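Local coordinates for DUF2235 domain-containing protein (PDB 4O5P), which probably hydrolyses phospholipids as a type VI secretion effector that Pseudomonas aeruginosa uses against target membranes, at residues D754-P762 / A804-V815. Numbering follows the deposited sequence.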
ATOM      1  N   ASP A 754      23.890  16.918 -12.037  1.00 25.84           N
ATOM      2  CA  ASP A 754      23.041  17.751 -11.203  1.00 23.68           C
ATOM      3  C   ASP A 754      21.882  18.275 -12.059  1.00 26.63           C
ATOM      4  O   ASP A 754      22.115  18.854 -13.124  1.00 27.82           O
ATOM      5  CB  ASP A 754      23.876  18.912 -10.653  1.00 26.50           C
ATOM      6  CG  ASP A 754      23.052  19.933  -9.918  1.00 29.22           C
ATOM      7  OD1 ASP A 754      22.020  19.554  -9.337  1.00 27.15           O
ATOM      8  OD2 ASP A 754      23.445  21.126  -9.897  1.00 28.14           O
ATOM      9  N   PRO A 755      20.630  18.067 -11.610  1.00 28.50           N
ATOM     10  CA  PRO A 755      19.463  18.527 -12.380  1.00 25.52           C
ATOM     11  C   PRO A 755      19.382  20.057 -12.475  1.00 29.69           C
ATOM     12  O   PRO A 755      18.903  20.592 -13.475  1.00 29.08           O
ATOM     13  CB  PRO A 755      18.280  18.010 -11.555  1.00 28.92           C
ATOM     14  CG  PRO A 755      18.812  16.879 -10.767  1.00 27.96           C
ATOM     15  CD  PRO A 755      20.234  17.244 -10.450  1.00 29.56           C
ATOM     16  N   LEU A 756      19.828  20.750 -11.432  1.00 28.02           N
ATOM     17  CA  LEU A 756      19.725  22.208 -11.397  1.00 29.94           C
ATOM     18  C   LEU A 756      20.649  22.908 -12.392  1.00 30.31           C
ATOM     19  O   LEU A 756      20.249  23.877 -13.035  1.00 32.90           O
ATOM     20  CB  LEU A 756      19.984  22.739  -9.988  1.00 27.43           C
ATOM     21  CG  LEU A 756      19.060  22.199  -8.893  1.00 31.45           C
ATOM     22  CD1 LEU A 756      19.184  23.053  -7.643  1.00 33.54           C
ATOM     23  CD2 LEU A 756      17.628  22.167  -9.379  1.00 29.29           C
ATOM     24  N   THR A 757      21.882  22.429 -12.503  1.00 24.53           N
ATOM     25  CA  THR A 757      22.880  23.098 -13.324  1.00 28.99           C
ATOM     26  C   THR A 757      23.231  22.327 -14.598  1.00 32.57           C
ATOM     27  O   THR A 757      23.771  22.904 -15.539  1.00 31.09           O
ATOM     28  CB  THR A 757      24.160  23.303 -12.532  1.00 26.41           C
ATOM     29  OG1 THR A 757      25.070  24.118 -13.277  1.00 42.51           O
ATOM     30  CG2 THR A 757      24.791  21.992 -12.291  1.00 21.14           C
ATOM     31  N   GLY A 758      22.933  21.029 -14.627  1.00 27.20           N
ATOM     32  CA  GLY A 758      23.289  20.208 -15.770  1.00 26.41           C
ATOM     33  C   GLY A 758      24.705  19.646 -15.720  1.00 28.22           C
ATOM     34  O   GLY A 758      25.094  18.855 -16.580  1.00 29.91           O
ATOM     35  N   ILE A 759      25.472  20.043 -14.705  1.00 26.45           N
ATOM     36  CA  ILE A 759      26.884  19.659 -14.584  1.00 29.24           C
ATOM     37  C   ILE A 759      27.062  18.169 -14.275  1.00 30.79           C
ATOM     38  O   ILE A 759      26.292  17.588 -13.509  1.00 26.93           O
ATOM     39  CB  ILE A 759      27.614  20.549 -13.533  1.00 29.47           C
ATOM     40  CG1 ILE A 759      27.721  21.991 -14.044  1.00 33.44           C
ATOM     41  CG2 ILE A 759      29.002  20.038 -13.228  1.00 29.03           C
ATOM     42  CD1 ILE A 759      28.116  23.009 -12.964  1.00 30.84           C
ATOM     43  N   ALA A 760      28.066  17.550 -14.891  1.00 30.34           N
ATOM     44  CA  ALA A 760      28.328  16.127 -14.696  1.00 31.16           C
ATOM     45  C   ALA A 760      28.857  15.814 -13.287  1.00 29.11           C
ATOM     46  O   ALA A 760      29.747  16.496 -12.782  1.00 21.75           O
ATOM     47  CB  ALA A 760      29.301  15.617 -15.770  1.00 27.46           C
ATOM     48  N   LEU A 761      28.321  14.761 -12.674  1.00 23.53           N
ATOM     49  CA  LEU A 761      28.778  14.316 -11.365  1.00 27.63           C
ATOM     50  C   LEU A 761      29.849  13.226 -11.490  1.00 26.62           C
ATOM     51  O   LEU A 761      29.800  12.392 -12.393  1.00 28.88           O
ATOM     52  CB  LEU A 761      27.594  13.819 -10.522  1.00 23.04           C
ATOM     53  CG  LEU A 761      26.583  14.892 -10.114  1.00 23.07           C
ATOM     54  CD1 LEU A 761      25.376  14.266  -9.436  1.00 25.61           C
ATOM     55  CD2 LEU A 761      27.227  15.922  -9.199  1.00 27.17           C
ATOM     56  N   PRO A 762      30.817  13.223 -10.564  1.00 27.27           N
ATOM     57  CA  PRO A 762      31.862  12.192 -10.537  1.00 28.56           C
ATOM     58  C   PRO A 762      31.288  10.778 -10.365  1.00 29.68           C
ATOM     59  O   PRO A 762      30.437  10.556  -9.500  1.00 28.76           O
ATOM     60  CB  PRO A 762      32.682  12.568  -9.295  1.00 30.19           C
ATOM     61  CG  PRO A 762      31.729  13.353  -8.433  1.00 29.57           C
ATOM     62  CD  PRO A 762      30.894  14.126  -9.400  1.00 26.24           C
ATOM     63  N   ALA A 804      33.586  23.083 -10.871  1.00 30.03           N
ATOM     64  CA  ALA A 804      32.286  22.641 -11.381  1.00 31.86           C
ATOM     65  C   ALA A 804      31.316  22.273 -10.253  1.00 28.71           C
ATOM     66  O   ALA A 804      30.159  22.748 -10.194  1.00 32.71           O
ATOM     67  CB  ALA A 804      32.469  21.461 -12.331  1.00 30.47           C
ATOM     68  N   LEU A 805      31.782  21.407  -9.360  1.00 30.36           N
ATOM     69  CA  LEU A 805      30.974  21.028  -8.219  1.00 26.16           C
ATOM     70  C   LEU A 805      30.698  22.259  -7.360  1.00 32.04           C
ATOM     71  O   LEU A 805      29.693  22.304  -6.677  1.00 27.93           O
ATOM     72  CB  LEU A 805      31.652  19.928  -7.401  1.00 31.88           C
ATOM     73  CG  LEU A 805      31.761  18.551  -8.066  1.00 31.28           C
ATOM     74  CD1 LEU A 805      32.291  17.509  -7.096  1.00 32.41           C
ATOM     75  CD2 LEU A 805      30.420  18.113  -8.649  1.00 28.72           C
ATOM     76  N   GLN A 806      31.574  23.264  -7.395  1.00 30.52           N
ATOM     77  CA  GLN A 806      31.300  24.491  -6.645  1.00 31.39           C
ATOM     78  C   GLN A 806      30.074  25.192  -7.219  1.00 30.23           C
ATOM     79  O   GLN A 806      29.235  25.697  -6.468  1.00 29.78           O
ATOM     80  CB  GLN A 806      32.502  25.435  -6.637  1.00 36.48           C
ATOM     81  CG  GLN A 806      33.696  24.939  -5.837  1.00 39.61           C
ATOM     82  CD  GLN A 806      34.930  25.799  -6.061  1.00 46.68           C
ATOM     83  OE1 GLN A 806      34.834  27.018  -6.253  1.00 39.51           O
ATOM     84  NE2 GLN A 806      36.101  25.163  -6.053  1.00 47.65           N
ATOM     85  N   GLN A 807      29.944  25.214  -8.542  1.00 31.40           N
ATOM     86  CA  GLN A 807      28.692  25.760  -9.097  1.00 32.47           C
ATOM     87  C   GLN A 807      27.467  24.932  -8.695  1.00 27.56           C
ATOM     88  O   GLN A 807      26.427  25.489  -8.275  1.00 31.64           O
ATOM     89  CB  GLN A 807      28.762  25.918 -10.612  1.00 34.63           C
ATOM     90  CG  GLN A 807      29.101  27.343 -11.050  1.00 38.06           C
ATOM     91  CD  GLN A 807      29.597  27.397 -12.471  1.00 40.53           C
ATOM     92  OE1 GLN A 807      29.726  26.364 -13.126  1.00 43.16           O
ATOM     93  NE2 GLN A 807      29.885  28.602 -12.960  1.00 48.48           N
ATOM     94  N   VAL A 808      27.588  23.610  -8.821  1.00 27.58           N
ATOM     95  CA  VAL A 808      26.513  22.727  -8.344  1.00 27.50           C
ATOM     96  C   VAL A 808      26.102  23.093  -6.918  1.00 27.15           C
ATOM     97  O   VAL A 808      24.919  23.252  -6.624  1.00 29.09           O
ATOM     98  CB  VAL A 808      26.932  21.246  -8.384  1.00 27.08           C
ATOM     99  CG1 VAL A 808      25.877  20.363  -7.723  1.00 27.03           C
ATOM    100  CG2 VAL A 808      27.190  20.805  -9.822  1.00 25.06           C
ATOM    101  N   LEU A 809      27.105  23.256  -6.060  1.00 26.87           N
ATOM    102  CA  LEU A 809      26.931  23.555  -4.644  1.00 30.24           C
ATOM    103  C   LEU A 809      26.280  24.903  -4.397  1.00 32.13           C
ATOM    104  O   LEU A 809      25.457  25.034  -3.501  1.00 31.68           O
ATOM    105  CB  LEU A 809      28.276  23.479  -3.913  1.00 29.67           C
ATOM    106  CG  LEU A 809      28.302  24.033  -2.484  1.00 30.90           C
ATOM    107  CD1 LEU A 809      27.427  23.209  -1.553  1.00 29.28           C
ATOM    108  CD2 LEU A 809      29.731  24.100  -1.968  1.00 27.55           C
ATOM    109  N   LEU A 810      26.661  25.910  -5.173  1.00 28.50           N
ATOM    110  CA  LEU A 810      26.001  27.206  -5.083  1.00 30.45           C
ATOM    111  C   LEU A 810      24.495  27.058  -5.363  1.00 30.93           C
ATOM    112  O   LEU A 810      23.643  27.554  -4.591  1.00 29.04           O
ATOM    113  CB  LEU A 810      26.648  28.181  -6.072  1.00 31.64           C
ATOM    114  CG  LEU A 810      25.955  29.527  -6.216  1.00 29.54           C
ATOM    115  CD1 LEU A 810      25.949  30.224  -4.872  1.00 29.74           C
ATOM    116  CD2 LEU A 810      26.652  30.370  -7.270  1.00 32.65           C
ATOM    117  N   ALA A 811      24.168  26.345  -6.442  1.00 30.88           N
ATOM    118  CA  ALA A 811      22.756  26.128  -6.792  1.00 31.50           C
ATOM    119  C   ALA A 811      21.991  25.370  -5.701  1.00 37.03           C
ATOM    120  O   ALA A 811      20.913  25.797  -5.262  1.00 37.21           O
ATOM    121  CB  ALA A 811      22.636  25.397  -8.122  1.00 32.88           C
ATOM    122  N   GLN A 812      22.550  24.239  -5.283  1.00 34.18           N
ATOM    123  CA  GLN A 812      21.972  23.423  -4.219  1.00 35.76           C
ATOM    124  C   GLN A 812      21.780  24.207  -2.920  1.00 35.38           C
ATOM    125  O   GLN A 812      20.741  24.094  -2.264  1.00 38.55           O
ATOM    126  CB  GLN A 812      22.862  22.205  -3.964  1.00 33.10           C
ATOM    127  CG  GLN A 812      22.796  21.130  -5.032  1.00 26.80           C
ATOM    128  CD  GLN A 812      21.432  20.459  -5.094  1.00 35.99           C
ATOM    129  OE1 GLN A 812      20.991  19.812  -4.136  1.00 38.84           O
ATOM    130  NE2 GLN A 812      20.756  20.611  -6.222  1.00 30.73           N
ATOM    131  N   GLN A 813      22.787  24.999  -2.555  1.00 33.16           N
ATOM    132  CA  GLN A 813      22.748  25.838  -1.355  1.00 34.96           C
ATOM    133  C   GLN A 813      21.625  26.856  -1.419  1.00 38.80           C
ATOM    134  O   GLN A 813      20.998  27.166  -0.399  1.00 38.85           O
ATOM    135  CB  GLN A 813      24.058  26.615  -1.185  1.00 33.09           C
ATOM    136  CG  GLN A 813      25.139  25.940  -0.359  1.00 33.56           C
ATOM    137  CD  GLN A 813      26.483  26.629  -0.519  1.00 34.60           C
ATOM    138  OE1 GLN A 813      26.636  27.539  -1.342  1.00 32.97           O
ATOM    139  NE2 GLN A 813      27.467  26.193   0.256  1.00 36.10           N
ATOM    140  N   THR A 814      21.400  27.418  -2.605  1.00 39.36           N
ATOM    141  CA  THR A 814      20.358  28.435  -2.738  1.00 38.60           C
ATOM    142  C   THR A 814      18.986  27.870  -2.357  1.00 41.14           C
ATOM    143  O   THR A 814      18.249  28.488  -1.586  1.00 43.29           O
ATOM    144  CB  THR A 814      20.358  29.093  -4.131  1.00 37.30           C
ATOM    145  OG1 THR A 814      21.619  29.745  -4.341  1.00 35.32           O
ATOM    146  CG2 THR A 814      19.248  30.126  -4.235  1.00 39.29           C
ATOM    147  N   VAL A 815      18.664  26.681  -2.863  1.00 40.28           N
ATOM    148  CA  VAL A 815      17.453  25.984  -2.440  1.00 41.94           C
ATOM    149  C   VAL A 815      17.490  25.667  -0.942  1.00 39.76           C
ATOM    150  O   VAL A 815      16.572  26.020  -0.198  1.00 43.91           O
ATOM    151  CB  VAL A 815      17.260  24.668  -3.212  1.00 41.90           C
ATOM    152  CG1 VAL A 815      15.895  24.070  -2.907  1.00 42.75           C
ATOM    153  CG2 VAL A 815      17.409  24.905  -4.697  1.00 38.15           C
TER
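V808 meets the D754-P762 loop with both methyls: CG2 lies 3.7 Å from I759 CB and 3.6 Å from T757 CG2, while CG1 faces the D754 carboxylate. This is loop-on-helix packing at the molecule's periphery, where the turn after strand 749-753 rests along the last modelled helix, 803-814. The helix presents residues one turn apart: A804 CB touches I759 CG2 at 3.9 Å, V808 fills the middle, and A811 CB faces L756 CB. I759 CD1 turns instead to the A804 carbonyl oxygen and the Q807 side chain, which crosses it at about a right angle. Beyond A811, L756 CD1 meets V815 CG2 at 3.9 Å; at the other end L805 CD2 touches L761 CD2 and P762 CD. D754 lies between the turn and V808 and holds the turn in shape. Its CG stands anti to the backbone N (chi1 173°), turning the carboxylate back over the loop, where OD1 accepts a weak hydrogen bond from L756 N. Backbone bonds G758 N to D754 O and D754 N to I759 O close the turn. L795 of helix 795-798 backs V808 and Q812. The bent Q812 side chain brings NE2 to 3.5 Å from D754 OD1, carboxylate and amide planes 86° apart.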